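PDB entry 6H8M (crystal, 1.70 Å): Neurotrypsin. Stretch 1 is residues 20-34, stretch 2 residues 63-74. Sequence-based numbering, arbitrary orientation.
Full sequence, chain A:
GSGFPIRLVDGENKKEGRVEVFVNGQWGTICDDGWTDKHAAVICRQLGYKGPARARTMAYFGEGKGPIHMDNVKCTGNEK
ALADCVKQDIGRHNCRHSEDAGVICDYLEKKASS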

ATOM      1  N   GLU A  20      -0.641   5.789   0.960  1.00 35.92           N
ATOM      2  CA  GLU A  20      -0.820   6.402   2.250  1.00 38.06           C
ATOM      3  C   GLU A  20      -2.228   6.067   2.744  1.00 38.95           C
ATOM      4  O   GLU A  20      -3.207   6.031   1.965  1.00 39.67           O
ATOM      5  CB  GLU A  20      -0.510   7.903   2.212  1.00 39.84           C
ATOM      6  CG  GLU A  20       0.980   8.114   1.866  1.00 41.08           C
ATOM      7  CD  GLU A  20       1.612   9.457   2.044  1.00 48.94           C
ATOM      8  OE1 GLU A  20       2.873   9.503   2.070  1.00 46.10           O
ATOM      9  OE2 GLU A  20       0.832  10.400   2.149  1.00 49.37           O
ATOM     10  N   VAL A  21      -2.329   5.862   4.061  1.00 38.19           N
ATOM     11  CA  VAL A  21      -3.583   5.499   4.654  1.00 37.85           C
ATOM     12  C   VAL A  21      -3.821   6.381   5.874  1.00 38.78           C
ATOM     13  O   VAL A  21      -2.866   6.810   6.534  1.00 40.04           O
ATOM     14  CB  VAL A  21      -3.603   4.025   5.055  1.00 44.99           C
ATOM     15  CG1 VAL A  21      -3.209   3.150   3.893  1.00 55.58           C
ATOM     16  CG2 VAL A  21      -2.629   3.770   6.197  1.00 50.73           C
ATOM     17  N   PHE A  22      -5.093   6.705   6.139  1.00 38.09           N
ATOM     18  CA  PHE A  22      -5.430   7.650   7.183  1.00 40.02           C
ATOM     19  C   PHE A  22      -6.008   6.871   8.372  1.00 43.47           C
ATOM     20  O   PHE A  22      -7.038   6.233   8.252  1.00 40.64           O
ATOM     21  CB  PHE A  22      -6.465   8.672   6.712  1.00 42.57           C
ATOM     22  CG  PHE A  22      -6.709   9.788   7.698  1.00 46.30           C
ATOM     23  CD1 PHE A  22      -5.846  10.871   7.720  1.00 45.24           C
ATOM     24  CD2 PHE A  22      -7.731   9.733   8.653  1.00 48.78           C
ATOM     25  CE1 PHE A  22      -6.035  11.904   8.617  1.00 48.58           C
ATOM     26  CE2 PHE A  22      -7.911  10.773   9.563  1.00 50.09           C
ATOM     27  CZ  PHE A  22      -7.068  11.852   9.542  1.00 48.64           C
ATOM     28  N   VAL A  23      -5.262   6.895   9.467  1.00 41.86           N
ATOM     29  CA  VAL A  23      -5.503   6.054  10.670  1.00 46.02           C
ATOM     30  C   VAL A  23      -5.143   6.913  11.879  1.00 47.79           C
ATOM     31  O   VAL A  23      -4.122   7.567  11.854  1.00 46.20           O
ATOM     32  CB  VAL A  23      -4.593   4.818  10.640  1.00 46.51           C
ATOM     33  CG1 VAL A  23      -4.803   3.915  11.842  1.00 51.59           C
ATOM     34  CG2 VAL A  23      -4.821   3.968   9.405  1.00 49.54           C
ATOM     35  N   ASN A  24      -5.936   6.872  12.953  1.00 47.29           N
ATOM     36  CA  ASN A  24      -5.574   7.550  14.177  1.00 50.55           C
ATOM     37  C   ASN A  24      -5.241   9.023  13.935  1.00 51.75           C
ATOM     38  O   ASN A  24      -4.282   9.537  14.475  1.00 51.61           O
ATOM     39  CB  ASN A  24      -4.414   6.793  14.837  1.00 50.52           C
ATOM     40  CG  ASN A  24      -4.897   5.486  15.436  1.00 51.52           C
ATOM     41  OD1 ASN A  24      -6.049   5.383  15.793  1.00 50.48           O
ATOM     42  ND2 ASN A  24      -4.037   4.494  15.477  1.00 51.61           N
ATOM     43  N   GLY A  25      -6.017   9.675  13.081  1.00 48.40           N
ATOM     44  CA  GLY A  25      -5.963  11.120  12.889  1.00 51.61           C
ATOM     45  C   GLY A  25      -4.825  11.558  11.998  1.00 51.28           C
ATOM     46  O   GLY A  25      -4.603  12.747  11.873  1.00 51.79           O
ATOM     47  N   GLN A  26      -4.048  10.645  11.403  1.00 48.60           N
ATOM     48  CA  GLN A  26      -2.902  11.047  10.570  1.00 48.46           C
ATOM     49  C   GLN A  26      -2.757  10.194   9.313  1.00 45.14           C
ATOM     50  O   GLN A  26      -2.996   9.001   9.310  1.00 41.30           O
ATOM     51  CB  GLN A  26      -1.543  10.875  11.254  1.00 48.30           C
ATOM     52  CG  GLN A  26      -1.346  11.836  12.402  1.00 58.32           C
ATOM     53  CD  GLN A  26       0.020  11.623  13.006  1.00 63.34           C
ATOM     54  OE1 GLN A  26       0.182  10.893  13.973  1.00 66.21           O
ATOM     55  NE2 GLN A  26       1.026  12.203  12.377  1.00 66.45           N
ATOM     56  N   TRP A  27      -2.249  10.849   8.251  1.00 44.76           N
ATOM     57  CA  TRP A  27      -1.794  10.114   7.092  1.00 43.71           C
ATOM     58  C   TRP A  27      -0.459   9.425   7.393  1.00 44.92           C
ATOM     59  O   TRP A  27       0.415  10.014   7.982  1.00 44.72           O
ATOM     60  CB  TRP A  27      -1.635  11.021   5.855  1.00 44.55           C
ATOM     61  CG  TRP A  27      -2.939  11.475   5.299  1.00 42.56           C
ATOM     62  CD1 TRP A  27      -3.583  12.673   5.509  1.00 44.48           C
ATOM     63  CD2 TRP A  27      -3.820  10.686   4.486  1.00 39.86           C
ATOM     64  NE1 TRP A  27      -4.767  12.671   4.812  1.00 44.62           N
ATOM     65  CE2 TRP A  27      -4.947  11.465   4.211  1.00 43.60           C
ATOM     66  CE3 TRP A  27      -3.779   9.387   3.993  1.00 39.20           C
ATOM     67  CZ2 TRP A  27      -5.983  11.010   3.402  1.00 43.79           C
ATOM     68  CZ3 TRP A  27      -4.774   8.944   3.165  1.00 37.13           C
ATOM     69  CH2 TRP A  27      -5.893   9.732   2.922  1.00 39.90           C
ATOM     70  N   GLY A  28      -0.317   8.161   6.990  1.00 38.84           N
ATOM     71  CA  GLY A  28       0.945   7.438   7.179  1.00 41.42           C
ATOM     72  C   GLY A  28       1.103   6.343   6.161  1.00 40.39           C
ATOM     73  O   GLY A  28       0.227   6.150   5.293  1.00 41.01           O
ATOM     74  N   THR A  29       2.196   5.625   6.229  1.00 39.67           N
ATOM     75  CA  THR A  29       2.571   4.711   5.140  1.00 39.73           C
ATOM     76  C   THR A  29       2.369   3.269   5.576  1.00 41.65           C
ATOM     77  O   THR A  29       1.945   2.997   6.671  1.00 43.75           O
ATOM     78  CB  THR A  29       4.018   4.994   4.710  1.00 41.20           C
ATOM     79  OG1 THR A  29       4.884   4.912   5.849  1.00 42.34           O
ATOM     80  CG2 THR A  29       4.132   6.429   4.252  1.00 41.25           C
ATOM     81  N   ILE A  30       2.709   2.372   4.644  1.00 40.71           N
ATOM     82  CA  ILE A  30       2.643   0.945   4.831  1.00 38.87           C
ATOM     83  C   ILE A  30       4.007   0.343   4.508  1.00 40.12           C
ATOM     84  O   ILE A  30       4.608   0.621   3.450  1.00 39.19           O
ATOM     85  CB  ILE A  30       1.581   0.350   3.901  1.00 41.94           C
ATOM     86  CG1 ILE A  30       0.228   1.005   4.113  1.00 43.25           C
ATOM     87  CG2 ILE A  30       1.528  -1.155   4.018  1.00 43.50           C
ATOM     88  CD1 ILE A  30      -0.864   0.348   3.262  1.00 47.30           C
ATOM     89  N   CYS A  31       4.526  -0.490   5.403  1.00 41.41           N
ATOM     90  CA  CYS A  31       5.805  -1.198   5.214  1.00 45.84           C
ATOM     91  C   CYS A  31       5.684  -2.249   4.083  1.00 49.74           C
ATOM     92  O   CYS A  31       4.686  -2.928   3.983  1.00 46.56           O
ATOM     93  CB  CYS A  31       6.234  -1.885   6.502  1.00 50.31           C
ATOM     94  SG  CYS A  31       7.884  -2.606   6.385  1.00 56.85           S
ATOM     95  N   ASP A  32       6.751  -2.426   3.298  1.00 45.12           N
ATOM     96  CA  ASP A  32       6.711  -3.316   2.134  1.00 45.95           C
ATOM     97  C   ASP A  32       7.001  -4.766   2.505  1.00 47.04           C
ATOM     98  O   ASP A  32       7.090  -5.586   1.609  1.00 43.52           O
ATOM     99  CB  ASP A  32       7.652  -2.827   1.026  1.00 40.94           C
ATOM    100  CG  ASP A  32       9.135  -2.969   1.385  1.00 45.18           C
ATOM    101  OD1 ASP A  32       9.435  -3.426   2.513  1.00 44.25           O
ATOM    102  OD2 ASP A  32       9.983  -2.556   0.582  1.00 45.53           O
ATOM    103  N   ASP A  33       7.201  -5.091   3.809  1.00 48.14           N
ATOM    104  CA  ASP A  33       7.520  -6.433   4.216  1.00 56.39           C
ATOM    105  C   ASP A  33       6.311  -7.301   3.843  1.00 55.39           C
ATOM    106  O   ASP A  33       5.166  -7.056   4.308  1.00 56.16           O
ATOM    107  CB  ASP A  33       7.777  -6.482   5.725  1.00 55.52           C
ATOM    108  CG  ASP A  33       8.469  -7.793   6.050  1.00 69.93           C
ATOM    109  OD1 ASP A  33       9.558  -8.041   5.476  1.00 80.40           O
ATOM    110  OD2 ASP A  33       7.831  -8.599   6.700  1.00 76.09           O
ATOM    111  N   GLY A  34       6.541  -8.274   2.985  1.00 54.89           N
ATOM    112  CA  GLY A  34       5.443  -9.129   2.546  1.00 55.94           C
ATOM    113  C   GLY A  34       4.514  -8.478   1.511  1.00 53.20           C
ATOM    114  O   GLY A  34       3.472  -9.052   1.250  1.00 49.15           O
ATOM    115  N   GLU A  63      10.193   8.318  -0.235  1.00 41.86           N
ATOM    116  CA  GLU A  63       9.866   7.969   1.137  1.00 42.68           C
ATOM    117  C   GLU A  63       8.726   8.826   1.590  1.00 41.96           C
ATOM    118  O   GLU A  63       8.706  10.044   1.349  1.00 41.29           O
ATOM    119  CB  GLU A  63      11.076   8.139   2.069  1.00 44.50           C
ATOM    120  CG  GLU A  63      12.236   7.192   1.703  1.00 44.19           C
ATOM    121  CD  GLU A  63      13.385   7.163   2.696  1.00 51.73           C
ATOM    122  OE1 GLU A  63      13.173   7.694   3.787  1.00 54.87           O
ATOM    123  OE2 GLU A  63      14.416   6.485   2.437  1.00 53.59           O
ATOM    124  N   GLY A  64       7.885   8.262   2.441  1.00 40.85           N
ATOM    125  CA  GLY A  64       6.844   9.087   3.111  1.00 42.21           C
ATOM    126  C   GLY A  64       7.398   9.640   4.426  1.00 46.19           C
ATOM    127  O   GLY A  64       8.599   9.519   4.664  1.00 43.50           O
ATOM    128  N   LYS A  65       6.573  10.371   5.137  1.00 46.09           N
ATOM    129  CA  LYS A  65       7.003  10.875   6.461  1.00 57.49           C
ATOM    130  C   LYS A  65       5.891  10.571   7.462  1.00 56.73           C
ATOM    131  O   LYS A  65       4.795  10.149   7.057  1.00 53.99           O
ATOM    132  CB  LYS A  65       7.394  12.343   6.371  1.00 60.00           C
ATOM    133  CG  LYS A  65       6.365  13.283   5.794  1.00 69.62           C
ATOM    134  CD  LYS A  65       7.020  14.516   5.169  1.00 82.90           C
ATOM    135  CE  LYS A  65       6.076  15.306   4.279  1.00 86.59           C
ATOM    136  NZ  LYS A  65       4.703  15.395   4.846  1.00 81.73           N
ATOM    137  N   GLY A  66       6.174  10.764   8.749  1.00 58.21           N
ATOM    138  CA  GLY A  66       5.102  10.493   9.731  1.00 63.02           C
ATOM    139  C   GLY A  66       4.977   8.997  10.023  1.00 57.83           C
ATOM    140  O   GLY A  66       5.972   8.292   9.923  1.00 59.05           O
ATOM    141  N   PRO A  67       3.818   8.515  10.519  1.00 51.78           N
ATOM    142  CA  PRO A  67       3.715   7.166  11.027  1.00 50.10           C
ATOM    143  C   PRO A  67       3.803   6.141   9.910  1.00 45.76           C
ATOM    144  O   PRO A  67       3.399   6.430   8.770  1.00 48.02           O
ATOM    145  CB  PRO A  67       2.367   7.065  11.737  1.00 53.40           C
ATOM    146  CG  PRO A  67       1.766   8.439  11.652  1.00 55.83           C
ATOM    147  CD  PRO A  67       2.594   9.294  10.726  1.00 51.21           C
ATOM    148  N   ILE A  68       4.312   4.984  10.268  1.00 47.38           N
ATOM    149  CA  ILE A  68       4.144   3.784   9.452  1.00 47.52           C
ATOM    150  C   ILE A  68       3.023   2.982  10.085  1.00 47.60           C
ATOM    151  O   ILE A  68       3.162   2.484  11.178  1.00 47.23           O
ATOM    152  CB  ILE A  68       5.447   3.004   9.339  1.00 49.21           C
ATOM    153  CG1 ILE A  68       6.559   3.914   8.810  1.00 53.05           C
ATOM    154  CG2 ILE A  68       5.253   1.748   8.477  1.00 50.46           C
ATOM    155  CD1 ILE A  68       7.909   3.218   8.798  1.00 55.11           C
ATOM    156  N   HIS A  69       1.851   3.034   9.480  1.00 44.30           N
ATOM    157  CA  HIS A  69       0.628   2.573  10.140  1.00 46.37           C
ATOM    158  C   HIS A  69       0.525   1.058  10.135  1.00 49.34           C
ATOM    159  O   HIS A  69      -0.111   0.504  11.088  1.00 50.67           O
ATOM    160  CB  HIS A  69      -0.612   3.156   9.490  1.00 45.36           C
ATOM    161  CG  HIS A  69      -0.870   4.559   9.839  1.00 46.02           C
ATOM    162  ND1 HIS A  69      -0.803   4.992  11.132  1.00 46.00           N
ATOM    163  CD2 HIS A  69      -1.302   5.605   9.090  1.00 41.45           C
ATOM    164  CE1 HIS A  69      -1.150   6.257  11.191  1.00 45.90           C
ATOM    165  NE2 HIS A  69      -1.470   6.677   9.916  1.00 44.08           N
ATOM    166  N   MET A  70       1.018   0.392   9.083  1.00 48.41           N
ATOM    167  CA  MET A  70       0.834  -1.052   8.996  1.00 57.44           C
ATOM    168  C   MET A  70       2.163  -1.649   8.522  1.00 60.58           C
ATOM    169  O   MET A  70       2.862  -1.034   7.687  1.00 51.29           O
ATOM    170  CB  MET A  70      -0.307  -1.444   8.038  1.00 58.91           C
ATOM    171  CG  MET A  70      -1.557  -0.615   8.211  1.00 62.12           C
ATOM    172  SD  MET A  70      -2.822  -0.844   6.897  1.00 65.69           S
ATOM    173  CE  MET A  70      -4.243  -0.116   7.701  1.00 74.41           C
ATOM    174  N   ASP A  71       2.475  -2.815   9.076  1.00 63.24           N
ATOM    175  CA  ASP A  71       3.808  -3.468   9.087  1.00 73.70           C
ATOM    176  C   ASP A  71       3.771  -4.764   8.291  1.00 73.74           C
ATOM    177  O   ASP A  71       4.738  -5.037   7.530  1.00 86.20           O
ATOM    178  CB  ASP A  71       4.265  -3.876  10.495  1.00 91.17           C
ATOM    179  CG  ASP A  71       4.776  -2.745  11.369  1.00103.44           C
ATOM    180  OD1 ASP A  71       5.719  -2.032  10.918  1.00112.78           O
ATOM    181  OD2 ASP A  71       4.211  -2.575  12.488  1.00117.86           O
ATOM    182  N   ASN A  72       2.686  -5.538   8.426  1.00 68.17           N
ATOM    183  CA  ASN A  72       2.606  -6.822   7.764  1.00 74.90           C
ATOM    184  C   ASN A  72       1.161  -7.169   7.470  1.00 74.51           C
ATOM    185  O   ASN A  72       0.529  -7.898   8.215  1.00 80.68           O
ATOM    186  CB  ASN A  72       3.176  -7.967   8.614  1.00 80.97           C
ATOM    187  CG  ASN A  72       4.451  -8.527   8.026  1.00 88.17           C
ATOM    188  OD1 ASN A  72       4.410  -9.436   7.194  1.00 99.55           O
ATOM    189  ND2 ASN A  72       5.577  -7.983   8.449  1.00 89.07           N
ATOM    190  N   VAL A  73       0.702  -6.719   6.318  1.00 63.67           N
ATOM    191  CA  VAL A  73      -0.645  -6.947   5.876  1.00 65.70           C
ATOM    192  C   VAL A  73      -0.639  -8.289   5.145  1.00 61.30           C
ATOM    193  O   VAL A  73       0.308  -8.489   4.381  1.00 57.33           O
ATOM    194  CB  VAL A  73      -1.053  -5.792   4.933  1.00 65.55           C
ATOM    195  CG1 VAL A  73      -2.468  -5.941   4.421  1.00 64.59           C
ATOM    196  CG2 VAL A  73      -0.866  -4.431   5.584  1.00 73.45           C
ATOM    197  N   LYS A  74      -1.629  -9.161   5.399  1.00 67.96           N
ATOM    198  CA  LYS A  74      -1.864 -10.393   4.636  1.00 69.90           C
ATOM    199  C   LYS A  74      -3.136 -10.213   3.805  1.00 65.39           C
ATOM    200  O   LYS A  74      -4.163  -9.907   4.333  1.00 69.11           O
ATOM    201  CB  LYS A  74      -2.019 -11.625   5.534  1.00 80.30           C
ATOM    202  CG  LYS A  74      -1.969 -12.964   4.799  1.00 87.70           C
ATOM    203  CD  LYS A  74      -1.853 -14.184   5.721  1.00 98.11           C
ATOM    204  CE  LYS A  74      -2.005 -15.489   4.976  1.00103.14           C
ATOM    205  NZ  LYS A  74      -1.492 -16.644   5.756  1.00113.88           N
TER
HETATM  206  O   HOH W   1       2.399  11.078   6.550  1.00 72.02           O

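Three backbone hydrogen bonds form the spine of this contact. T29 N donates to P67 O at 2.9 Å, H69 N donates to T29 O at 2.8 Å, and C31 N donates to M70 O at 2.9 Å with a nearly straight N-H...O angle of 171°. T29 turns both its amide and its carbonyl toward the other stretch, where they bond to P67 and H69, the residues flanking its parallel bridge partner I68. P67 accepts through its carbonyl, so the amide hydrogen a proline lacks costs this bond nothing, and its ring packs on the first stretch, with P67 CD 3.6 Å from W27 O and 3.7 Å from Q26 NE2.

H69 supplies the most elaborate side-chain contact and has more area covered by the other stretch than any other residue. With chi1 near -76° (m), its imidazole lies against the hairpin formed by strands 20-23 and 26-30, and H69 NE2 donates to Q26 O at 2.8 Å. That same carbonyl accepts a bond from V23 N (3.1 Å to Q26 O) within the type I' turn, so it serves the hairpin and the histidine together. V21 O and Q26 O lie at the ring edge, whereas V23 covers one face: its CB sits 3.6 Å from the centroid of the H69 ring, only 4° off the normal, a CH-pi contact. A flat ring carrying an N-H donor can meet both demands. G28 leaves the room it needs; a CB there would fall 2.7 Å from H69 CD2 and 2.4 Å from P67 O.

Farther along, N72 ND2 donates to D33 OD2 at 2.9 Å, an amide matched to a carboxylate near the end of the first stretch. Near the start of the second stretch, a water donates to both W27 O (2.7 Å from the water O) and K65 O (2.6 Å), joining two carbonyls that could not bond directly to each other.

Apolar packing fills the space around these bonds. M70 reaches out in an extended conformation, its CE 4.5 Å from both V21 CG2 and V23 CG2, while its SD lies 4.3 Å from I30 CD1; a long, unbranched side chain can touch all three. I30 also meets V73 (CG2 to CG2, 4.3 Å). I68 and T29 share the other face of the sheet, where I68 CG1 approaches T29 OG1 to 3.5 Å and I68 CG2 lies 4.2 Å from C31 CB. The threonine hydroxyl is satisfied elsewhere in the structure. G64 fits closely beside T29, its CA 4.0 Å from T29 CG2; a CB on G64 would clash with that methyl. Altogether the two stretches bury 840 Å², summed over both sides.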